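PDB 5JFQ: geranylgeranyl Pyrophosphate Synthetase from Geoglobus acetivorans, which catalyses, with magnesium, the addition of three isopentenyl diphosphate units to dimethylallyl diphosphate, giving mainly geranylgeranyl diphosphate and some farnesyl diphosphate. Local coordinates for residues A70-T75 / A117-I122; S124-P129 / A188-K193; T176-G181 / A200-G205. All coordinates share one frame; numbering follows the deposited sequence.

Overall arrangement
From the N terminus, contact 1 comes first: helix 67-88 pairs with helix 105-123, closing a loop of 41 residues that holds the rest of helix 67-88, a small hairpin (92-93 and 96-97), the short helix 99-103 and the first part of helix 105-123. One residue after it ends, contact 2 opens, so the two stand in series; its 58 intervening residues are almost wholly helices 130-159 and 165-190. Contact 3 begins on helix 165-190 before contact 2 has closed and ends on helix 195-221 after it, so these two cross and share that helix. Ile73 packs on Leu179 between contacts 1 and 3, and Ala188 on Leu201 between contacts 2 and 3, joining the three into one helical bundle.

Contact 1 (A70-T75 / A117-I122); sequences AIAIET and AEAFEI
Thr75, which packs against Ala119 across the helix pair, donates from its N to Ile71 O at 2.9 Å in the ordinary helical bond. The hydroxyl OG1 also approaches Ile71 O, but that bond is modelled too short for its length to be trusted. With OG1 anti to the carbonyl carbon (chi1 -47°), the other branch, CG2, is anti to the backbone N and lies 3.8 Å from Ala119 CB, while Thr75 CB is 3.7 Å from that methyl. Threonine suits this place: its hydroxyl turns to its own helix, and its carbons face the neighbour. The two segments run antiparallel, at 169°, with axes 8.1 Å apart, in the all-helical polyprenyl synthase fold, where helix 67-88 carries Asp84 and Asp88, the probable magnesium ligands, in its last turns. Small residues permit this spacing: Ala72 CB sits 3.3 Å from Ala119 O. Beside the alanines, Ile71 and Ile122 cross obliquely, Ile71 CG2 meeting Ile122 CD1 at 3.9 Å. The far end of Ile71 turns to helix 9-23, whereas Phe120, on the other flank of its helix, stacks on Phe120 of the second subunit.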
loop_
_atom_site.group_PDB
_atom_site.type_symbol
_atom_site.label_atom_id
_atom_site.label_comp_id
_atom_site.label_asym_id
_atom_site.label_seq_id
_atom_site.Cartn_x
_atom_site.Cartn_y
_atom_site.Cartn_z
ATOM N N ALA B 70 9.041 -4.023 14.779
ATOM C CA ALA B 70 9.441 -2.639 14.980
ATOM C C ALA B 70 9.808 -1.995 13.649
ATOM O O ALA B 70 9.345 -0.896 13.327
ATOM C CB ALA B 70 10.600 -2.553 15.971
ATOM N N ILE B 71 10.627 -2.674 12.850
ATOM C CA ILE B 71 10.965 -2.120 11.548
ATOM C C ILE B 71 9.719 -2.019 10.675
ATOM O O ILE B 71 9.566 -1.058 9.910
ATOM C CB ILE B 71 12.078 -2.967 10.901
ATOM C CG1 ILE B 71 13.319 -2.935 11.793
ATOM C CG2 ILE B 71 12.421 -2.482 9.493
ATOM C CD1 ILE B 71 13.694 -1.530 12.248
ATOM N N ALA B 72 8.787 -2.971 10.798
ATOM C CA ALA B 72 7.629 -2.947 9.909
ATOM C C ALA B 72 6.746 -1.745 10.189
ATOM O O ALA B 72 6.279 -1.081 9.259
ATOM C CB ALA B 72 6.816 -4.233 10.032
ATOM N N ILE B 73 6.506 -1.456 11.460
ATOM C CA ILE B 73 5.668 -0.322 11.809
ATOM C C ILE B 73 6.341 0.991 11.421
ATOM O O ILE B 73 5.683 1.908 10.912
ATOM C CB ILE B 73 5.319 -0.393 13.299
ATOM C CG1 ILE B 73 4.385 -1.581 13.508
ATOM C CG2 ILE B 73 4.722 0.928 13.774
ATOM C CD1 ILE B 73 3.692 -1.573 14.822
ATOM N N GLU B 74 7.659 1.103 11.618
ATOM C CA GLU B 74 8.350 2.311 11.174
ATOM C C GLU B 74 8.241 2.469 9.670
ATOM O O GLU B 74 8.112 3.589 9.158
ATOM C CB GLU B 74 9.823 2.289 11.579
ATOM C CG GLU B 74 10.612 3.526 11.129
ATOM C CD GLU B 74 10.257 4.791 11.903
ATOM O OE1 GLU B 74 9.466 4.710 12.855
ATOM O OE2 GLU B 74 10.767 5.873 11.557
ATOM N N THR B 75 8.277 1.349 8.950
ATOM C CA THR B 75 8.115 1.381 7.506
ATOM C C THR B 75 6.731 1.898 7.123
ATOM O O THR B 75 6.602 2.745 6.228
ATOM C CB THR B 75 8.377 -0.019 6.950
ATOM O OG1 THR B 75 9.579 -0.529 7.537
ATOM C CG2 THR B 75 8.521 0.002 5.430
ATOM N N ALA B 117 4.440 -2.301 0.897
ATOM C CA ALA B 117 4.629 -3.739 0.750
ATOM C C ALA B 117 5.816 -4.216 1.583
ATOM O O ALA B 117 5.747 -5.269 2.236
ATOM C CB ALA B 117 4.822 -4.110 -0.725
ATOM N N GLU B 118 6.906 -3.439 1.588
ATOM C CA GLU B 118 8.096 -3.870 2.303
ATOM C C GLU B 118 7.790 -4.106 3.772
ATOM O O GLU B 118 8.344 -5.034 4.379
ATOM C CB GLU B 118 9.221 -2.856 2.118
ATOM C CG GLU B 118 10.017 -3.067 0.835
ATOM C CD GLU B 118 11.080 -1.990 0.587
ATOM O OE1 GLU B 118 10.835 -0.794 0.910
ATOM O OE2 GLU B 118 12.163 -2.345 0.048
ATOM N N ALA B 119 6.852 -3.336 4.331
ATOM C CA ALA B 119 6.518 -3.481 5.745
ATOM C C ALA B 119 5.878 -4.831 6.021
ATOM O O ALA B 119 6.181 -5.477 7.030
ATOM C CB ALA B 119 5.591 -2.356 6.201
ATOM N N PHE B 120 4.970 -5.263 5.155
ATOM C CA PHE B 120 4.375 -6.568 5.367
ATOM C C PHE B 120 5.375 -7.689 5.105
ATOM O O PHE B 120 5.279 -8.753 5.723
ATOM C CB PHE B 120 3.129 -6.703 4.515
ATOM C CG PHE B 120 1.977 -5.943 5.063
ATOM C CD1 PHE B 120 1.239 -6.456 6.122
ATOM C CD2 PHE B 120 1.669 -4.683 4.576
ATOM C CE1 PHE B 120 0.190 -5.754 6.652
ATOM C CE2 PHE B 120 0.608 -3.957 5.108
ATOM C CZ PHE B 120 -0.138 -4.489 6.143
ATOM N N GLU B 121 6.355 -7.473 4.227
ATOM C CA GLU B 121 7.358 -8.508 4.056
ATOM C C GLU B 121 8.261 -8.578 5.274
ATOM O O GLU B 121 8.684 -9.667 5.685
ATOM C CB GLU B 121 8.188 -8.270 2.799
ATOM C CG GLU B 121 9.214 -9.348 2.576
ATOM C CD GLU B 121 10.144 -9.080 1.425
ATOM O OE1 GLU B 121 9.972 -8.061 0.732
ATOM O OE2 GLU B 121 11.058 -9.904 1.218
ATOM N N ILE B 122 8.553 -7.431 5.884
ATOM C CA ILE B 122 9.416 -7.450 7.056
ATOM C C ILE B 122 8.674 -8.042 8.251
ATOM O O ILE B 122 9.188 -8.934 8.932
ATOM C CB ILE B 122 9.959 -6.044 7.337
ATOM C CG1 ILE B 122 10.921 -5.659 6.208
ATOM C CG2 ILE B 122 10.640 -6.013 8.705
ATOM C CD1 ILE B 122 11.223 -4.158 6.132
#

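Contact 2 (S124-P129 / A188-K193); sequences SMSDAP and AVLFGK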
loop_
_atom_site.group_PDB
_atom_site.type_symbol
_atom_site.label_atom_id
_atom_site.label_comp_id
_atom_site.label_asym_id
_atom_site.label_seq_id
_atom_site.Cartn_x
_atom_site.Cartn_y
_atom_site.Cartn_z
ATOM N N SER B 124 6.452 -10.231 8.304
ATOM C CA SER B 124 6.313 -11.664 8.104
ATOM C C SER B 124 7.592 -12.424 8.405
ATOM O O SER B 124 7.546 -13.655 8.512
ATOM C CB SER B 124 5.868 -11.956 6.667
ATOM O OG SER B 124 6.976 -11.939 5.771
ATOM N N MET B 125 8.723 -11.732 8.519
ATOM C CA MET B 125 9.975 -12.374 8.889
ATOM C C MET B 125 10.076 -12.656 10.378
ATOM O O MET B 125 11.101 -13.190 10.815
ATOM C CB MET B 125 11.166 -11.507 8.495
ATOM C CG MET B 125 11.228 -11.116 7.055
ATOM S SD MET B 125 12.594 -9.956 6.825
ATOM C CE MET B 125 12.249 -9.341 5.187
ATOM N N SER B 126 9.062 -12.300 11.165
ATOM C CA SER B 126 9.209 -12.322 12.613
ATOM C C SER B 126 9.484 -13.730 13.132
ATOM O O SER B 126 8.939 -14.717 12.632
ATOM C CB SER B 126 7.961 -11.751 13.281
ATOM O OG SER B 126 7.944 -10.338 13.175
ATOM N N ASP B 127 10.350 -13.811 14.145
ATOM C CA ASP B 127 10.590 -15.044 14.886
ATOM C C ASP B 127 9.532 -15.156 15.975
ATOM O O ASP B 127 9.739 -14.795 17.138
ATOM C CB ASP B 127 11.990 -15.053 15.475
ATOM C CG ASP B 127 12.209 -16.204 16.436
ATOM O OD1 ASP B 127 11.528 -17.259 16.323
ATOM O OD2 ASP B 127 13.069 -16.032 17.321
ATOM N N ALA B 128 8.365 -15.652 15.580
ATOM C CA ALA B 128 7.262 -15.821 16.508
ATOM C C ALA B 128 6.332 -16.887 15.950
ATOM O O ALA B 128 6.426 -17.231 14.763
ATOM C CB ALA B 128 6.522 -14.489 16.735
ATOM N N PRO B 129 5.454 -17.449 16.784
ATOM C CA PRO B 129 4.451 -18.417 16.298
ATOM C C PRO B 129 3.749 -17.898 15.058
ATOM O O PRO B 129 3.265 -16.762 15.056
ATOM C CB PRO B 129 3.468 -18.517 17.471
ATOM C CG PRO B 129 4.246 -18.113 18.668
ATOM C CD PRO B 129 5.340 -17.195 18.232
ATOM N N ALA B 188 2.532 -8.038 22.267
ATOM C CA ALA B 188 1.522 -8.870 22.905
ATOM C C ALA B 188 0.865 -9.800 21.906
ATOM O O ALA B 188 0.473 -10.920 22.257
ATOM C CB ALA B 188 0.463 -8.002 23.577
ATOM N N VAL B 189 0.725 -9.354 20.662
ATOM C CA VAL B 189 0.160 -10.227 19.647
ATOM C C VAL B 189 1.178 -11.269 19.229
ATOM O O VAL B 189 0.858 -12.458 19.121
ATOM C CB VAL B 189 -0.325 -9.415 18.441
ATOM C CG1 VAL B 189 -0.995 -10.342 17.435
ATOM C CG2 VAL B 189 -1.269 -8.332 18.897
ATOM N N LEU B 190 2.421 -10.835 18.996
ATOM C CA LEU B 190 3.438 -11.730 18.455
ATOM C C LEU B 190 3.763 -12.867 19.422
ATOM O O LEU B 190 4.010 -13.999 18.996
ATOM C CB LEU B 190 4.697 -10.935 18.103
ATOM C CG LEU B 190 4.621 -10.212 16.752
ATOM C CD1 LEU B 190 5.823 -9.314 16.470
ATOM C CD2 LEU B 190 4.448 -11.237 15.649
ATOM N N PHE B 191 3.749 -12.592 20.725
ATOM C CA PHE B 191 4.152 -13.546 21.750
ATOM C C PHE B 191 2.977 -13.985 22.609
ATOM O O PHE B 191 3.128 -14.225 23.805
ATOM C CB PHE B 191 5.259 -12.944 22.603
ATOM C CG PHE B 191 6.321 -12.326 21.787
ATOM C CD1 PHE B 191 6.727 -12.929 20.609
ATOM C CD2 PHE B 191 6.884 -11.127 22.146
ATOM C CE1 PHE B 191 7.700 -12.365 19.812
ATOM C CE2 PHE B 191 7.862 -10.550 21.356
ATOM C CZ PHE B 191 8.268 -11.175 20.180
ATOM N N GLY B 192 1.793 -14.055 22.014
ATOM C CA GLY B 192 0.704 -14.787 22.622
ATOM C C GLY B 192 0.293 -14.330 24.001
ATOM O O GLY B 192 -0.303 -15.114 24.744
ATOM N N LYS B 193 0.575 -13.085 24.371
ATOM C CA LYS B 193 -0.086 -12.592 25.567
ATOM C C LYS B 193 -1.587 -12.498 25.296
ATOM O O LYS B 193 -2.039 -12.565 24.151
ATOM C CB LYS B 193 0.513 -11.254 26.006
ATOM C CG LYS B 193 2.037 -11.231 25.939
ATOM C CD LYS B 193 2.659 -12.488 26.555
ATOM C CE LYS B 193 4.153 -12.304 26.766
ATOM N NZ LYS B 193 4.817 -13.518 27.324
#
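Apolar contacts between Ala128 and the pair Leu190 and Phe191 carry this meeting of a turn with a helix end. Ala128 CB points at the helix terminus and lies 4.0 Å from Leu190 CD2. The same methyl reaches the rim of the Phe191 ring near the ring plane, 3.9 Å from CE1, and so adjoins an edge. Leu190 CB, from the residue just before, lies over one face of that ring, offset toward the rim. The CB bond of Phe191 points away from the turn, but CG is anti to the carbonyl carbon (chi1 -47°), and the CE1 end of the ring comes nearer. A methyl suits position 128, since it fits between a leucine branch and a ring edge.

Contacts of carbon with oxygen form a second group. Leu190 O lies 3.4 Å from Ala128 CB and 3.5 Å from Pro129 CD, while its hydrogen bond comes from Asn132 ND2. Pro129 is the N-cap residue of helix 130-159, so the end of helix 165-190 meets the start of another helix of the bundle here, away from the annotated sites. Ser126 OG touches Leu190 CD1 at 4.1 Å and is hydrogen-bonded to Leu123 O.

Hydrogen bonds occur within each segment, shaping it. Asp127 is the centre of an inverse gamma turn, with a weak bond from Ala128 N to Ser126 O. At the helix end, weak bonds run from Lys193 N to Ala188 O and from Gly192 N to Val189 O. Gly192 has the positive phi (58°) that glycine adopts most easily. Beyond it, Lys193 NZ forms a salt bridge with Glu61.

Contact 3 (T176-G181 / A200-G205); sequences TGVLIG and ALWNYG
Backbone-to-backbone contact joins Gly181 and Gly205, whose CA atoms are 3.5 Å apart. Neither has a side chain to hold the helices apart, so the axes approach to 7.6 Å while crossing at 142°. Gly205 CA also makes a CH...O contact with Ile180 O at 3.5 Å.

Side chains meet backbone on both flanks of the glycines. The six-membered ring of Trp202 comes up to Gly181 C with CE3, and its CZ3 approaches Val178 O at 3.5 Å. Ile180 CG2 lies against Gly205 O, its longer branch leading away.

Apolar packing pairs Val178 with Trp202, side by side and pointing the same way: Val178 CB is 3.6 Å from Trp202 CH2. Trp202 CG is anti to the backbone N (chi1 -177°), and beyond it the six-membered ring lies against the other helix; an alanine in place of Trp202 would probably leave Val178 without this partner and open a gap beside Gly181.

Thr176, a probable dimethylallyl diphosphate ligand, begins the segment. Helix 47-58 packs on Ile180 through Arg48 and Ile51, helix 130-159 on Val178, and helix 280-298 on Leu201 and Tyr204.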
loop_
_atom_site.group_PDB
_atom_site.type_symbol
_atom_site.label_atom_id
_atom_site.label_comp_id
_atom_site.label_asym_id
_atom_site.label_seq_id
_atom_site.Cartn_x
_atom_site.Cartn_y
_atom_site.Cartn_z
ATOM N N THR B 176 -3.065 9.148 13.737
ATOM C CA THR B 176 -1.768 8.949 14.358
ATOM C C THR B 176 -1.790 8.033 15.582
ATOM O O THR B 176 -0.717 7.630 16.040
ATOM C CB THR B 176 -1.152 10.305 14.735
ATOM O OG1 THR B 176 -2.038 11.001 15.616
ATOM C CG2 THR B 176 -0.911 11.169 13.473
ATOM N N GLY B 177 -2.963 7.656 16.091
ATOM C CA GLY B 177 -3.062 6.890 17.315
ATOM C C GLY B 177 -2.899 5.389 17.158
ATOM O O GLY B 177 -2.068 4.779 17.851
ATOM N N VAL B 178 -3.675 4.774 16.252
ATOM C CA VAL B 178 -3.637 3.315 16.127
ATOM C C VAL B 178 -2.252 2.837 15.725
ATOM O O VAL B 178 -1.788 1.801 16.208
ATOM C CB VAL B 178 -4.710 2.793 15.151
ATOM C CG1 VAL B 178 -6.119 2.960 15.732
ATOM C CG2 VAL B 178 -4.568 3.426 13.756
ATOM N N LEU B 179 -1.557 3.563 14.850
ATOM C CA LEU B 179 -0.196 3.126 14.561
ATOM C C LEU B 179 0.666 3.184 15.813
ATOM O O LEU B 179 1.614 2.406 15.952
ATOM C CB LEU B 179 0.443 3.941 13.439
ATOM C CG LEU B 179 1.715 3.296 12.885
ATOM C CD1 LEU B 179 1.394 1.923 12.351
ATOM C CD2 LEU B 179 2.359 4.131 11.806
ATOM N N ILE B 180 0.343 4.076 16.747
ATOM C CA ILE B 180 1.087 4.062 17.994
ATOM C C ILE B 180 0.553 2.981 18.912
ATOM O O ILE B 180 1.320 2.364 19.649
ATOM C CB ILE B 180 1.058 5.442 18.660
ATOM C CG1 ILE B 180 1.549 6.490 17.656
ATOM C CG2 ILE B 180 1.943 5.423 19.891
ATOM C CD1 ILE B 180 1.689 7.895 18.207
ATOM N N GLY B 181 -0.752 2.712 18.864
ATOM C CA GLY B 181 -1.301 1.601 19.631
ATOM C C GLY B 181 -0.716 0.251 19.238
ATOM O O GLY B 181 -0.367 -0.569 20.096
ATOM N N ALA B 200 -4.477 -3.575 26.688
ATOM C CA ALA B 200 -3.805 -2.650 27.596
ATOM C C ALA B 200 -2.677 -1.910 26.892
ATOM O O ALA B 200 -2.568 -0.686 26.996
ATOM C CB ALA B 200 -3.286 -3.399 28.823
ATOM N N LEU B 201 -1.815 -2.636 26.176
ATOM C CA LEU B 201 -0.767 -1.961 25.419
ATOM C C LEU B 201 -1.359 -1.176 24.270
ATOM O O LEU B 201 -0.845 -0.112 23.910
ATOM C CB LEU B 201 0.246 -2.969 24.903
ATOM C CG LEU B 201 1.100 -3.552 26.023
ATOM C CD1 LEU B 201 1.843 -4.797 25.554
ATOM C CD2 LEU B 201 2.063 -2.484 26.514
ATOM N N TRP B 202 -2.437 -1.695 23.690
ATOM C CA TRP B 202 -3.181 -0.962 22.680
ATOM C C TRP B 202 -3.625 0.388 23.226
ATOM O O TRP B 202 -3.193 1.443 22.741
ATOM C CB TRP B 202 -4.376 -1.810 22.232
ATOM C CG TRP B 202 -5.264 -1.252 21.122
ATOM C CD1 TRP B 202 -6.589 -0.937 21.221
ATOM C CD2 TRP B 202 -4.896 -0.990 19.753
ATOM N NE1 TRP B 202 -7.064 -0.486 20.011
ATOM C CE2 TRP B 202 -6.047 -0.517 19.093
ATOM C CE3 TRP B 202 -3.711 -1.111 19.028
ATOM C CZ2 TRP B 202 -6.043 -0.163 17.749
ATOM C CZ3 TRP B 202 -3.711 -0.764 17.699
ATOM C CH2 TRP B 202 -4.866 -0.294 17.071
ATOM N N ASN B 203 -4.464 0.368 24.267
ATOM C CA ASN B 203 -4.997 1.609 24.822
ATOM C C ASN B 203 -3.880 2.580 25.183
ATOM O O ASN B 203 -3.974 3.782 24.907
ATOM C CB ASN B 203 -5.870 1.296 26.035
ATOM C CG ASN B 203 -7.279 0.870 25.646
ATOM O OD1 ASN B 203 -7.585 0.705 24.469
ATOM N ND2 ASN B 203 -8.143 0.699 26.639
ATOM N N TYR B 204 -2.791 2.069 25.759
ATOM C CA TYR B 204 -1.645 2.925 26.035
ATOM C C TYR B 204 -1.153 3.613 24.768
ATOM O O TYR B 204 -0.918 4.827 24.757
ATOM C CB TYR B 204 -0.525 2.109 26.663
ATOM C CG TYR B 204 0.816 2.781 26.597
ATOM C CD1 TYR B 204 1.214 3.671 27.574
ATOM C CD2 TYR B 204 1.693 2.513 25.560
ATOM C CE1 TYR B 204 2.459 4.278 27.521
ATOM C CE2 TYR B 204 2.931 3.112 25.496
ATOM C CZ TYR B 204 3.311 3.992 26.477
ATOM O OH TYR B 204 4.544 4.595 26.414
ATOM N N GLY B 205 -0.991 2.850 23.685
ATOM C CA GLY B 205 -0.436 3.422 22.471
ATOM C C GLY B 205 -1.345 4.462 21.847
ATOM O O GLY B 205 -0.881 5.501 21.382
#